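Long-range contact in periplasmic binding protein (Agrobacterium tumefaciens str. B6, PDB 5L9G), which binds the opine mannopine as a periplasmic receptor, probably delivering it to an ABC transporter for uptake: residues E84-L96 and P108-N120. Sequence-based numbering, arbitrary orientation.
Sequences EPQAKAAGVLEKL and PGSVTDSFVANSN. With MO0 (mannopine), chain C.
Asp113 OD1 is gripped from both faces of its carboxylate: Lys88 NZ comes in from one face at 2.9 Å, 38° out of the plane, and Ser114 OG donates from the other, also at 2.9 Å. Asp113 sits in the turn of the hairpin made by 111-112 and strand 115-128, in a periplasmic binding protein fold, and its salt bridge ties that turn to helix 84-89. The same ammonium binds the syn lone pair of Glu84 OE1, one turn earlier in the helix, at 2.8 Å. Placed between Glu84 and Asp113, it probably offsets the repulsion of two carboxylates whose oxygens, Glu84 OE1 and Asp113 OD1, lie 4.4 Å apart. In Lys88 an extended start, with CG anti to the backbone N (chi1 -177°) and chi2 also near anti, lays CD against Ser114 OG, and the bend at chi3 then turns CE and NZ toward the two carboxylates.

Thr112 OG1 adds a weak bond to Glu84 OE1 while accepting from Ser114 N in an ST turn. Next to this network Glu84 CG rests on Phe115 CB, and Phe115 packs on Ile79 of strand 76-80. Further along strand 115-128, Ser119 OG accepts a hydrogen bond from mannopine NE2 at 2.7 Å.

Past the helix, Leu96 N bonds to Asp113 O at 2.8 Å. One water bridges Leu93 O, Lys95 NZ and Ser114 OG, and a second joins Glu94 O to Ser114 O. Leu96 CD1 ends over the hairpin backbone, 3.7 Å from Val116 CG2.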
loop_
_atom_site.group_PDB
_atom_site.type_symbol
_atom_site.label_atom_id
_atom_site.label_comp_id
_atom_site.label_asym_id
_atom_site.label_seq_id
_atom_site.Cartn_x
_atom_site.Cartn_y
_atom_site.Cartn_z
ATOM N N GLU A 84 0.524 7.441 8.321
ATOM C CA GLU A 84 0.863 8.849 8.537
ATOM C C GLU A 84 0.346 9.391 9.900
ATOM O O GLU A 84 1.149 9.995 10.613
ATOM C CB GLU A 84 0.412 9.721 7.343
ATOM C CG GLU A 84 0.814 11.187 7.460
ATOM C CD GLU A 84 -0.168 12.134 8.139
ATOM O OE1 GLU A 84 0.273 13.254 8.466
ATOM O OE2 GLU A 84 -1.369 11.808 8.285
ATOM N N PRO A 85 -0.924 9.161 10.319
ATOM C CA PRO A 85 -1.352 9.701 11.626
ATOM C C PRO A 85 -0.536 9.192 12.820
ATOM O O PRO A 85 -0.090 10.014 13.622
ATOM C CB PRO A 85 -2.831 9.312 11.707
ATOM C CG PRO A 85 -3.262 9.101 10.274
ATOM C CD PRO A 85 -2.049 8.494 9.622
ATOM N N GLN A 86 -0.295 7.863 12.919
ATOM C CA GLN A 86 0.476 7.308 14.042
ATOM C C GLN A 86 1.965 7.694 13.991
ATOM O O GLN A 86 2.562 7.906 15.052
ATOM C CB GLN A 86 0.273 5.791 14.202
ATOM C CG GLN A 86 0.807 4.898 13.073
ATOM C CD GLN A 86 0.576 3.434 13.368
ATOM O OE1 GLN A 86 0.609 2.980 14.523
ATOM N NE2 GLN A 86 0.296 2.670 12.334
ATOM N N ALA A 87 2.548 7.825 12.773
ATOM C CA ALA A 87 3.947 8.257 12.612
ATOM C C ALA A 87 4.091 9.718 13.051
ATOM O O ALA A 87 5.019 10.043 13.803
ATOM C CB ALA A 87 4.395 8.086 11.165
ATOM N N LYS A 88 3.141 10.586 12.633
ATOM C CA LYS A 88 3.118 12.008 13.010
ATOM C C LYS A 88 2.953 12.182 14.536
ATOM O O LYS A 88 3.635 13.019 15.133
ATOM C CB LYS A 88 1.992 12.741 12.247
ATOM C CG LYS A 88 1.928 14.249 12.518
ATOM C CD LYS A 88 1.259 15.019 11.383
ATOM C CE LYS A 88 -0.232 14.869 11.304
ATOM N NZ LYS A 88 -0.742 15.358 10.001
ATOM N N ALA A 89 2.073 11.374 15.157
ATOM C CA ALA A 89 1.811 11.415 16.611
ATOM C C ALA A 89 3.025 10.959 17.424
ATOM O O ALA A 89 3.287 11.499 18.509
ATOM C CB ALA A 89 0.601 10.550 16.944
ATOM N N ALA A 90 3.790 9.993 16.882
ATOM C CA ALA A 90 4.999 9.469 17.522
ATOM C C ALA A 90 6.234 10.386 17.337
ATOM O O ALA A 90 7.314 10.063 17.837
ATOM C CB ALA A 90 5.289 8.062 17.023
ATOM N N GLY A 91 6.053 11.512 16.644
ATOM C CA GLY A 91 7.112 12.481 16.370
ATOM C C GLY A 91 8.166 11.972 15.407
ATOM O O GLY A 91 9.337 12.346 15.510
ATOM N N VAL A 92 7.756 11.125 14.450
ATOM C CA VAL A 92 8.657 10.508 13.468
ATOM C C VAL A 92 8.787 11.359 12.187
ATOM O O VAL A 92 9.762 11.213 11.448
ATOM C CB VAL A 92 8.213 9.036 13.191
ATOM C CG1 VAL A 92 9.086 8.343 12.142
ATOM C CG2 VAL A 92 8.218 8.237 14.486
ATOM N N LEU A 93 7.838 12.281 11.957
ATOM C CA LEU A 93 7.807 13.047 10.710
ATOM C C LEU A 93 8.097 14.532 10.835
ATOM O O LEU A 93 7.615 15.186 11.761
ATOM C CB LEU A 93 6.432 12.843 10.019
ATOM C CG LEU A 93 5.962 11.391 9.784
ATOM C CD1 LEU A 93 4.643 11.359 9.015
ATOM C CD2 LEU A 93 7.031 10.556 9.009
ATOM N N GLU A 94 8.864 15.071 9.872
ATOM C CA GLU A 94 9.134 16.499 9.753
ATOM C C GLU A 94 7.887 17.138 9.148
ATOM O O GLU A 94 7.236 16.506 8.305
ATOM C CB GLU A 94 10.291 16.761 8.782
ATOM C CG GLU A 94 11.678 16.604 9.375
ATOM C CD GLU A 94 12.161 17.642 10.375
ATOM O OE1 GLU A 94 13.193 17.375 11.030
ATOM O OE2 GLU A 94 11.526 18.715 10.503
ATOM N N LYS A 95 7.564 18.383 9.548
ATOM C CA LYS A 95 6.456 19.115 8.930
ATOM C C LYS A 95 6.998 19.610 7.584
ATOM O O LYS A 95 8.133 20.099 7.525
ATOM C CB LYS A 95 5.989 20.303 9.806
ATOM C CG LYS A 95 4.647 20.063 10.487
ATOM C CD LYS A 95 4.823 19.373 11.835
ATOM C CE LYS A 95 3.521 18.961 12.471
ATOM N NZ LYS A 95 3.741 17.910 13.496
ATOM N N LEU A 96 6.242 19.420 6.504
ATOM C CA LEU A 96 6.695 19.828 5.171
ATOM C C LEU A 96 6.499 21.324 4.924
ATOM O O LEU A 96 5.622 21.935 5.546
ATOM C CB LEU A 96 5.991 18.989 4.084
ATOM C CG LEU A 96 6.266 17.476 4.129
ATOM C CD1 LEU A 96 5.404 16.733 3.136
ATOM C CD2 LEU A 96 7.734 17.156 3.840
ATOM N N PRO A 108 -8.499 14.722 -2.677
ATOM C CA PRO A 108 -8.713 15.367 -1.370
ATOM C C PRO A 108 -8.272 14.460 -0.218
ATOM O O PRO A 108 -8.483 13.246 -0.273
ATOM C CB PRO A 108 -10.224 15.662 -1.344
ATOM C CG PRO A 108 -10.820 14.736 -2.326
ATOM C CD PRO A 108 -9.775 14.477 -3.382
ATOM N N GLY A 109 -7.599 15.061 0.762
ATOM C CA GLY A 109 -7.073 14.369 1.935
ATOM C C GLY A 109 -5.768 13.623 1.710
ATOM O O GLY A 109 -5.172 13.136 2.676
ATOM N N SER A 110 -5.288 13.554 0.446
ATOM C CA SER A 110 -4.059 12.824 0.095
ATOM C C SER A 110 -2.755 13.601 0.381
ATOM O O SER A 110 -1.661 13.038 0.233
ATOM C CB SER A 110 -4.109 12.354 -1.350
ATOM O OG SER A 110 -3.834 13.409 -2.254
ATOM N N VAL A 111 -2.872 14.882 0.778
ATOM C CA VAL A 111 -1.725 15.723 1.122
ATOM C C VAL A 111 -1.979 16.302 2.521
ATOM O O VAL A 111 -2.976 16.998 2.721
ATOM C CB VAL A 111 -1.435 16.825 0.060
ATOM C CG1 VAL A 111 -0.274 17.731 0.497
ATOM C CG2 VAL A 111 -1.153 16.218 -1.322
ATOM N N THR A 112 -1.110 15.975 3.493
ATOM C CA THR A 112 -1.245 16.483 4.868
ATOM C C THR A 112 -0.079 17.442 5.100
ATOM O O THR A 112 0.721 17.643 4.179
ATOM C CB THR A 112 -1.240 15.321 5.899
ATOM O OG1 THR A 112 0.095 14.825 6.044
ATOM C CG2 THR A 112 -2.209 14.182 5.547
ATOM N N ASP A 113 0.060 17.996 6.330
ATOM C CA ASP A 113 1.203 18.868 6.647
ATOM C C ASP A 113 2.533 18.076 6.726
ATOM O O ASP A 113 3.592 18.687 6.857
ATOM C CB ASP A 113 0.954 19.616 7.975
ATOM C CG ASP A 113 0.759 18.746 9.214
ATOM O OD1 ASP A 113 0.974 17.515 9.124
ATOM O OD2 ASP A 113 0.412 19.300 10.276
ATOM N N SER A 114 2.468 16.716 6.660
ATOM C CA SER A 114 3.633 15.839 6.811
ATOM C C SER A 114 3.752 14.745 5.746
ATOM O O SER A 114 4.591 13.856 5.880
ATOM C CB SER A 114 3.582 15.189 8.191
ATOM O OG SER A 114 3.507 16.176 9.208
ATOM N N PHE A 115 2.919 14.790 4.706
ATOM C CA PHE A 115 2.854 13.721 3.710
ATOM C C PHE A 115 2.333 14.241 2.382
ATOM O O PHE A 115 1.356 15.005 2.360
ATOM C CB PHE A 115 1.903 12.636 4.266
ATOM C CG PHE A 115 1.475 11.482 3.383
ATOM C CD1 PHE A 115 0.380 11.603 2.534
ATOM C CD2 PHE A 115 2.122 10.255 3.456
ATOM C CE1 PHE A 115 -0.034 10.523 1.737
ATOM C CE2 PHE A 115 1.697 9.175 2.679
ATOM C CZ PHE A 115 0.609 9.315 1.837
ATOM N N VAL A 116 2.960 13.791 1.285
ATOM C CA VAL A 116 2.560 14.114 -0.087
ATOM C C VAL A 116 2.327 12.784 -0.818
ATOM O O VAL A 116 3.264 11.992 -0.969
ATOM C CB VAL A 116 3.567 15.026 -0.859
ATOM C CG1 VAL A 116 3.075 15.284 -2.282
ATOM C CG2 VAL A 116 3.791 16.354 -0.142
ATOM N N ALA A 117 1.091 12.555 -1.291
ATOM C CA ALA A 117 0.746 11.333 -2.032
ATOM C C ALA A 117 1.578 11.217 -3.313
ATOM O O ALA A 117 1.937 12.236 -3.924
ATOM C CB ALA A 117 -0.734 11.337 -2.394
ATOM N N ASN A 118 1.926 9.981 -3.695
ATOM C CA ASN A 118 2.582 9.753 -4.967
ATOM C C ASN A 118 1.743 8.786 -5.841
ATOM O O ASN A 118 1.947 8.749 -7.054
ATOM C CB ASN A 118 4.059 9.281 -4.822
ATOM C CG ASN A 118 4.278 7.826 -4.441
ATOM O OD1 ASN A 118 3.384 7.110 -3.986
ATOM N ND2 ASN A 118 5.482 7.323 -4.665
ATOM N N SER A 119 0.805 8.009 -5.235
ATOM C CA SER A 119 0.034 7.024 -5.999
ATOM C C SER A 119 -1.179 6.487 -5.266
ATOM O O SER A 119 -1.280 6.602 -4.041
ATOM C CB SER A 119 0.937 5.820 -6.334
ATOM O OG SER A 119 1.398 5.214 -5.137
ATOM N N ASN A 120 -2.076 5.861 -6.040
ATOM C CA ASN A 120 -3.183 5.045 -5.570
ATOM C C ASN A 120 -2.882 3.617 -6.030
ATOM O O ASN A 120 -2.319 3.404 -7.112
ATOM C CB ASN A 120 -4.550 5.501 -6.073
ATOM C CG ASN A 120 -4.957 6.811 -5.457
ATOM O OD1 ASN A 120 -5.071 6.958 -4.234
ATOM N ND2 ASN A 120 -5.105 7.815 -6.283
HETATM O OAB MO0 C . 3.883 2.836 5.628
HETATM C CAF MO0 C . 4.867 1.838 5.607
HETATM C CAG MO0 C . 4.527 0.681 4.685
HETATM O OAC MO0 C . 3.790 -0.270 5.372
HETATM C CAH MO0 C . 3.920 1.089 3.364
HETATM O OAM MO0 C . 4.717 1.994 2.695
HETATM C CAI MO0 C . 3.517 -0.063 2.444
HETATM O OAD MO0 C . 4.627 -0.825 2.077
HETATM C CAJ MO0 C . 2.713 0.404 1.264
HETATM O OAE MO0 C . 1.559 1.052 1.719
HETATM C CAK MO0 C . 2.376 -0.694 0.244
HETATM N N MO0 C . 2.749 -0.228 -1.098
HETATM C CA MO0 C . 2.250 -1.118 -2.175
HETATM C C MO0 C . 3.375 -1.978 -2.700
HETATM O O MO0 C . 4.481 -1.962 -2.120
HETATM C CB MO0 C . 1.568 -0.372 -3.297
HETATM C CG MO0 C . 2.547 0.313 -4.227
HETATM C CD MO0 C . 1.941 1.428 -5.006
HETATM O OE1 MO0 C . 1.572 1.172 -6.333
HETATM N NE2 MO0 C . 1.759 2.568 -4.549
HETATM O OXT MO0 C . 3.201 -2.769 -3.680
HETATM O O HOH W 1 4.995 15.762 11.868
HETATM O O HOH W 2 7.028 14.868 6.193
#